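Local atomic coordinates of endoribonuclease MazF4 (Mycobacterium tuberculosis, PDB entry 5XE2), a protein that cleaves single-stranded mRNA within the sequence UCGCU as the toxin of a type II toxin-antitoxin system. Residues A[90-93]-A[94-97]. Residues are numbered along the deposited sequence; the frame is centred on the assembly and turned at random.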
loop_
_atom_site.group_PDB
_atom_site.type_symbol
_atom_site.label_atom_id
_atom_site.label_comp_id
_atom_site.label_asym_id
_atom_site.label_seq_id
_atom_site.Cartn_x
_atom_site.Cartn_y
_atom_site.Cartn_z
ATOM N N THR A 90 13.680 4.540 12.506
ATOM C CA THR A 90 12.218 4.413 12.508
ATOM C C THR A 90 11.698 3.875 11.160
ATOM O O THR A 90 10.764 3.078 11.147
ATOM C CB THR A 90 11.530 5.726 12.930
ATOM O OG1 THR A 90 11.912 6.043 14.276
ATOM C CG2 THR A 90 9.991 5.613 12.871
ATOM N N MET A 91 12.325 4.271 10.044
ATOM C CA MET A 91 11.933 3.752 8.715
ATOM C C MET A 91 12.115 2.240 8.583
ATOM O O MET A 91 11.303 1.582 7.925
ATOM C CB MET A 91 12.686 4.452 7.571
ATOM C CG MET A 91 12.151 5.821 7.179
ATOM S SD MET A 91 10.370 5.903 6.848
ATOM C CE MET A 91 10.161 4.774 5.485
ATOM N N ASN A 92 13.171 1.696 9.200
ATOM C CA ASN A 92 13.404 0.245 9.200
ATOM C C ASN A 92 12.292 -0.522 9.887
ATOM O O ASN A 92 11.898 -1.581 9.414
ATOM C CB ASN A 92 14.753 -0.113 9.846
ATOM C CG ASN A 92 15.936 0.121 8.919
ATOM O OD1 ASN A 92 15.805 0.094 7.694
ATOM N ND2 ASN A 92 17.104 0.341 9.501
ATOM N N LYS A 93 11.794 0.014 11.001
ATOM C CA LYS A 93 10.606 -0.531 11.671
ATOM C C LYS A 93 9.390 -0.436 10.758
ATOM O O LYS A 93 8.589 -1.359 10.692
ATOM C CB LYS A 93 10.296 0.218 12.972
ATOM C CG LYS A 93 11.356 0.103 14.054
ATOM C CD LYS A 93 10.965 0.928 15.273
ATOM C CE LYS A 93 12.151 1.203 16.169
ATOM N NZ LYS A 93 11.781 2.079 17.321
ATOM N N ILE A 94 9.260 0.694 10.065
ATOM C CA ILE A 94 8.167 0.887 9.113
ATOM C C ILE A 94 8.248 -0.128 7.975
ATOM O O ILE A 94 7.219 -0.657 7.569
ATOM C CB ILE A 94 8.092 2.344 8.595
ATOM C CG1 ILE A 94 7.666 3.268 9.738
ATOM C CG2 ILE A 94 7.109 2.470 7.426
ATOM C CD1 ILE A 94 8.044 4.716 9.531
ATOM N N ASN A 95 9.454 -0.429 7.485
ATOM C CA ASN A 95 9.599 -1.458 6.440
ATOM C C ASN A 95 9.039 -2.805 6.870
ATOM O O ASN A 95 8.363 -3.474 6.092
ATOM C CB ASN A 95 11.053 -1.655 6.028
ATOM C CG ASN A 95 11.659 -0.426 5.388
ATOM O OD1 ASN A 95 10.958 0.438 4.844
ATOM N ND2 ASN A 95 12.976 -0.346 5.440
ATOM N N THR A 96 9.326 -3.196 8.108
ATOM C CA THR A 96 8.851 -4.473 8.645
ATOM C C THR A 96 7.336 -4.443 8.803
ATOM O O THR A 96 6.659 -5.407 8.443
ATOM C CB THR A 96 9.527 -4.797 9.993
ATOM O OG1 THR A 96 10.944 -4.777 9.808
ATOM C CG2 THR A 96 9.107 -6.176 10.507
ATOM N N ALA A 97 6.825 -3.329 9.333
ATOM C CA ALA A 97 5.388 -3.133 9.519
ATOM C C ALA A 97 4.604 -3.215 8.192
ATOM O O ALA A 97 3.562 -3.881 8.110
ATOM C CB ALA A 97 5.136 -1.801 10.214
HETATM O O HOH W 1 14.361 -2.348 6.764
HETATM O O HOH W 2 13.286 -4.099 8.590
#
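I94 turns CG1 beside its own backbone N (chi1 -68°) and extends beyond it (chi2 158°), which carries CD1 back toward the preceding turn, while M91, with CG beside its backbone N and a bend at chi2, brings its sulfur to meet it. The two side chains cross obliquely, with M91 SD 3.7 Å from I94 CD1. From T90, one turn before I94, CG2 also approaches I94 CD1, more loosely, at 4.0 Å.

The backbone supplies helical i to i+4 bonds, I94 N to T90 O and N95 N to M91 O (2.8 Å); T96 N to N92 O is weak. On the polar face the amides of N92 and N95 have planes 60° apart and are bridged by a water that donates to N92 OD1 (3.0 Å) and accepts from N95 ND2 (2.8 Å). A second water links N92 O to T96 OG1, 2.7 Å from the hydroxyl.

N95 OD1 is hydrogen-bonded to R8, and T90 OG1 to D60 and T87. Helix 88-101 packs its apolar side against the antiparallel sheet of this MazF-like fold: I94 rests on V54 of strand 53-55, L24 of strand 21-25 and V66 of strand 65-75, while N95 and T96 meet L104 and W106 of the second subunit.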